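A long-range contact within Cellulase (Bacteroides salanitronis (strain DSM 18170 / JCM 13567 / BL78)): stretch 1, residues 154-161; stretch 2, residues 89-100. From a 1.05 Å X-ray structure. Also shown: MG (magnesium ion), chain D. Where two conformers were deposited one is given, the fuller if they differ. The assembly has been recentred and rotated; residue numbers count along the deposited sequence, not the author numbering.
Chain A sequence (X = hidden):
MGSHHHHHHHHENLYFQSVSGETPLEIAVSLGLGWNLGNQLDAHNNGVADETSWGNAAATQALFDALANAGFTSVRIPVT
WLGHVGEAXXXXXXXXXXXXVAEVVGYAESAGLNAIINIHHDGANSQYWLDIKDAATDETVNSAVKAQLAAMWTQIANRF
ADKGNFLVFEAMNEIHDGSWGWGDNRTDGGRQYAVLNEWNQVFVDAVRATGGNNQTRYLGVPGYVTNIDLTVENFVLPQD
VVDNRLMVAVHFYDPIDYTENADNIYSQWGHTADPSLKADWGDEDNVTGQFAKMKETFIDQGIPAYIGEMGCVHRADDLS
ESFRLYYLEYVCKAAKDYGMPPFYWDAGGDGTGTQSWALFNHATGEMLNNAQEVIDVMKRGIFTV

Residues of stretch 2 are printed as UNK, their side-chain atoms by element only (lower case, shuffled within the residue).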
# COMPACT_ATOMS: atom_id res chain seq x y z
N THR A 154 -18.52 5.36 -2.84
CA THR A 154 -19.85 4.75 -2.82
C THR A 154 -19.99 3.75 -3.96
O THR A 154 -20.46 2.61 -3.78
CB THR A 154 -20.94 5.83 -2.91
OG1 THR A 154 -20.89 6.65 -1.74
CG2 THR A 154 -22.32 5.22 -3.02
N GLN A 155 -19.58 4.15 -5.17
CA GLN A 155 -19.67 3.26 -6.32
C GLN A 155 -18.76 2.05 -6.17
O GLN A 155 -19.16 0.92 -6.52
CB GLN A 155 -19.33 4.02 -7.59
CG GLN A 155 -20.36 5.03 -8.02
CD GLN A 155 -19.81 5.92 -9.11
OE1 GLN A 155 -19.78 5.53 -10.28
NE2 GLN A 155 -19.34 7.09 -8.73
N ILE A 156 -17.53 2.24 -5.70
CA ILE A 156 -16.62 1.11 -5.54
C ILE A 156 -17.16 0.16 -4.49
O ILE A 156 -17.22 -1.07 -4.69
CB ILE A 156 -15.21 1.62 -5.19
CG1 ILE A 156 -14.63 2.46 -6.33
CG2 ILE A 156 -14.31 0.45 -4.85
CD1 ILE A 156 -13.46 3.34 -5.89
N ALA A 157 -17.60 0.70 -3.35
CA ALA A 157 -18.15 -0.15 -2.30
C ALA A 157 -19.36 -0.92 -2.79
O ALA A 157 -19.52 -2.12 -2.50
CB ALA A 157 -18.51 0.70 -1.08
N ASN A 158 -20.25 -0.26 -3.53
CA ASN A 158 -21.44 -0.95 -4.02
C ASN A 158 -21.07 -2.06 -4.99
O ASN A 158 -21.69 -3.12 -5.01
CB ASN A 158 -22.41 0.05 -4.65
CG ASN A 158 -23.21 0.82 -3.62
OD1 ASN A 158 -23.43 0.36 -2.50
ND2 ASN A 158 -23.68 2.00 -4.00
N ARG A 159 -20.05 -1.84 -5.82
CA ARG A 159 -19.64 -2.84 -6.81
C ARG A 159 -19.08 -4.09 -6.15
O ARG A 159 -19.13 -5.18 -6.74
CB ARG A 159 -18.61 -2.24 -7.77
CG ARG A 159 -18.11 -3.17 -8.85
CD ARG A 159 -19.25 -3.60 -9.77
NE ARG A 159 -18.80 -4.42 -10.89
CZ ARG A 159 -18.48 -5.71 -10.78
NH1 ARG A 159 -18.57 -6.32 -9.61
NH2 ARG A 159 -18.08 -6.39 -11.84
N PHE A 160 -18.54 -3.96 -4.94
CA PHE A 160 -17.92 -5.06 -4.21
C PHE A 160 -18.71 -5.44 -2.96
O PHE A 160 -18.18 -6.09 -2.06
CB PHE A 160 -16.46 -4.72 -3.89
CG PHE A 160 -15.61 -4.63 -5.11
CD1 PHE A 160 -15.34 -5.77 -5.86
CD2 PHE A 160 -15.12 -3.42 -5.56
CE1 PHE A 160 -14.58 -5.70 -7.00
CE2 PHE A 160 -14.37 -3.34 -6.71
CZ PHE A 160 -14.10 -4.48 -7.44
N ALA A 161 -19.99 -5.06 -2.91
CA ALA A 161 -20.78 -5.26 -1.70
C ALA A 161 -20.91 -6.74 -1.34
O ALA A 161 -21.09 -7.06 -0.16
CB ALA A 161 -22.17 -4.65 -1.88
N UNK A 89 -22.29 16.30 -10.36
CA UNK A 89 -22.17 15.82 -8.98
C UNK A 89 -22.04 14.30 -8.84
O UNK A 89 -21.79 13.80 -7.75
c UNK A 89 -23.70 16.59 -10.71
c UNK A 89 -23.49 16.26 -8.35
c UNK A 89 -24.46 16.15 -9.48
N UNK A 90 -22.23 13.56 -9.93
CA UNK A 90 -22.29 12.11 -9.81
C UNK A 90 -20.91 11.46 -9.81
O UNK A 90 -20.75 10.40 -9.21
o UNK A 90 -25.06 12.52 -11.92
c UNK A 90 -23.14 11.53 -10.94
o UNK A 90 -25.20 11.92 -9.81
c UNK A 90 -24.57 12.02 -10.89
N UNK A 91 -19.93 12.06 -10.47
CA UNK A 91 -18.59 11.48 -10.57
C UNK A 91 -18.68 10.00 -10.94
O UNK A 91 -18.07 9.14 -10.31
c UNK A 91 -17.32 15.78 -8.08
c UNK A 91 -16.55 15.26 -9.10
c UNK A 91 -17.82 11.68 -9.27
c UNK A 91 -17.66 13.13 -8.86
c UNK A 91 -18.26 14.99 -7.44
o UNK A 91 -17.15 17.09 -7.68
c UNK A 91 -16.73 13.94 -9.48
c UNK A 91 -18.43 13.68 -7.84
N UNK A 92 -19.42 9.72 -12.01
CA UNK A 92 -19.70 8.34 -12.38
C UNK A 92 -18.44 7.67 -12.89
O UNK A 92 -17.75 8.19 -13.78
c UNK A 92 -21.06 6.87 -13.88
o UNK A 92 -21.96 8.90 -12.92
c UNK A 92 -20.78 8.30 -13.45
N UNK A 93 -18.14 6.49 -12.36
CA UNK A 93 -16.98 5.72 -12.80
C UNK A 93 -17.34 4.90 -14.03
O UNK A 93 -18.37 4.21 -14.05
c UNK A 93 -15.28 3.97 -12.19
c UNK A 93 -15.67 4.80 -9.25
c UNK A 93 -16.04 5.62 -10.46
c UNK A 93 -16.46 4.81 -11.68
N UNK A 94 -16.50 4.96 -15.07
CA UNK A 94 -16.73 4.16 -16.27
C UNK A 94 -16.91 2.69 -15.91
O UNK A 94 -16.07 2.10 -15.22
c UNK A 94 -15.54 4.31 -17.21
c UNK A 94 -15.61 3.36 -18.39
o UNK A 94 -14.89 2.33 -18.37
o UNK A 94 -16.40 3.65 -19.31
N UNK A 95 -17.98 2.07 -16.41
CA UNK A 95 -18.34 0.75 -15.89
C UNK A 95 -17.33 -0.31 -16.31
O UNK A 95 -17.04 -1.25 -15.55
o UNK A 95 -20.14 -0.76 -13.01
o UNK A 95 -21.14 1.00 -13.87
c UNK A 95 -20.57 -0.11 -13.99
c UNK A 95 -19.75 0.35 -16.31
c UNK A 95 -20.36 -0.67 -15.37
N UNK A 96 -16.80 -0.22 -17.53
CA UNK A 96 -15.83 -1.20 -18.00
C UNK A 96 -14.54 -1.13 -17.18
O UNK A 96 -13.95 -2.17 -16.87
c UNK A 96 -15.55 -1.01 -19.48
o UNK A 96 -16.73 -1.38 -20.21
c UNK A 96 -14.40 -1.88 -19.95
N UNK A 97 -14.09 0.07 -16.81
CA UNK A 97 -12.90 0.14 -15.97
C UNK A 97 -13.16 -0.47 -14.60
O UNK A 97 -12.32 -1.20 -14.06
c UNK A 97 -9.59 2.36 -13.43
o UNK A 97 -7.23 1.82 -13.54
c UNK A 97 -12.42 1.58 -15.86
c UNK A 97 -11.05 1.66 -15.22
c UNK A 97 -9.94 1.08 -15.83
c UNK A 97 -8.51 1.79 -14.06
c UNK A 97 -8.69 1.13 -15.26
c UNK A 97 -10.85 2.30 -14.00
N UNK A 98 -14.31 -0.17 -14.01
CA UNK A 98 -14.67 -0.79 -12.74
C UNK A 98 -14.74 -2.30 -12.87
O UNK A 98 -14.31 -3.03 -11.96
c UNK A 98 -15.98 -0.18 -12.25
c UNK A 98 -16.47 -0.54 -10.86
c UNK A 98 -17.74 0.24 -10.55
c UNK A 98 -15.42 -0.28 -9.80
N UNK A 99 -15.25 -2.80 -14.00
CA UNK A 99 -15.24 -4.23 -14.24
C UNK A 99 -13.82 -4.78 -14.26
O UNK A 99 -13.57 -5.88 -13.74
o UNK A 99 -16.92 -6.71 -15.30
c UNK A 99 -15.95 -4.55 -15.55
c UNK A 99 -16.02 -6.03 -15.80
n UNK A 99 -15.07 -6.55 -16.56
N UNK A 100 -12.88 -4.07 -14.88
CA UNK A 100 -11.50 -4.54 -14.90
C UNK A 100 -10.93 -4.64 -13.49
O UNK A 100 -10.24 -5.61 -13.15
n UNK A 100 -5.76 -7.26 -16.19
n UNK A 100 -7.92 -8.06 -16.18
n UNK A 100 -7.51 -5.80 -16.24
c UNK A 100 -10.62 -3.63 -15.76
c UNK A 100 -9.15 -4.00 -15.76
c UNK A 100 -8.92 -5.43 -16.25
c UNK A 100 -7.07 -7.04 -16.21
MG MG D . -21.93 2.11 -12.36
O HOH W 1 -20.07 3.27 -12.02
O HOH W 2 -18.69 -2.92 -13.44
O HOH W 3 -19.25 -5.55 -14.39
O HOH W 4 -23.68 1.21 -12.57
O HOH W 5 -21.27 0.67 -11.18
O HOH W 6 -22.59 3.53 -13.62
O HOH W 7 -22.56 3.21 -10.71

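Position 89 carries three side-chain carbons that close a ring onto the backbone N, out of reach of stretch 1; this is Pro89, and the peptide bond before it is cis. Position 90 has two carbons, the second bearing two oxygens, and lies beyond contact: its CB, the nearest side-chain atom, is 6.2 Å from Gln155 NE2. The short carboxylate identifies Asp90.

At position 91 one carbon leads to a six-membered carbon ring bearing an oxygen. The ring leads away from stretch 1, and the backbone makes the contact: Gln155 NE2 donates to the backbone O of position 91 at 2.9 Å. The residue is Tyr91. Position 92 has a carbon carrying one oxygen and one carbon, with its CA-to-CB bond directed away and its CA 3.5 Å from Gln155 OE1. This is Thr92.

Position 93 shows four carbons forked at the first, one arm two carbons long, pointing toward stretch 1 and packed against Ile156; its backbone N donates to Gln155 OE1 at 2.8 Å, with an almost linear angle of 177°. The pattern is that of isoleucine, and Ile93 CD1 lies 3.9 Å from Ile156 CG1. Position 94 again has two carbons ending in two oxygens, turned away from stretch 1. It is Asp94, the N-cap of the helix that follows.

Position 95 has three carbons, the third carrying two oxygens, one on the magnesium ion and the other near Arg159: Glu95. OE1 binds MG at 2.0 Å; OE2 is 4.4 Å from Arg159 NE, too far for a salt bridge. Position 96, a carbon bearing one oxygen and one carbon, is Thr96 and does not reach stretch 1. Position 97 has a carbon and a six-carbon ring with one oxygen, also out of reach. It is Tyr97, whose backbone N donates to Asp94 OD2 at 2.9 Å in the capping bond.

Position 98 bears four carbons forked at the second, their end brought nearer to Ile156, Arg159 and Phe160 than the CA-to-CB direction suggests, hence Leu98. CG packs 3.7 Å from Arg159 CG, while CD1 lies 4.5 Å from both Ile156 CG1 and Phe160 CE2. At position 99 two carbons end in one oxygen and one nitrogen, the oxygen near the Arg159 guanidinium, giving Asn99, with OD1 3.7 Å from Arg159 NH2. Position 100 has three carbons, a nitrogen and a carbon with two further nitrogens: Arg100, directed away.

The contact combines a polar clamp with an apolar patch. The Gln155 amide uses its nitrogen and oxygen to hold the backbone on both sides of Thr92, and a magnesium-bound water donates to both Gln155 OE1 and Ile93 O, tying this clamp to the metal site. Beside it, Leu98 and Ile93 pack against Ile156, and Leu98 reaches on to Phe160. Arg159 covers Leu98 with its aliphatic part, while separate waters link its NE to Glu95 OE2 and its NH2 to Asn99 OD1, bridging gaps too wide for direct bonds.

Stretch 2 89-100: PDYTIDETYLNR
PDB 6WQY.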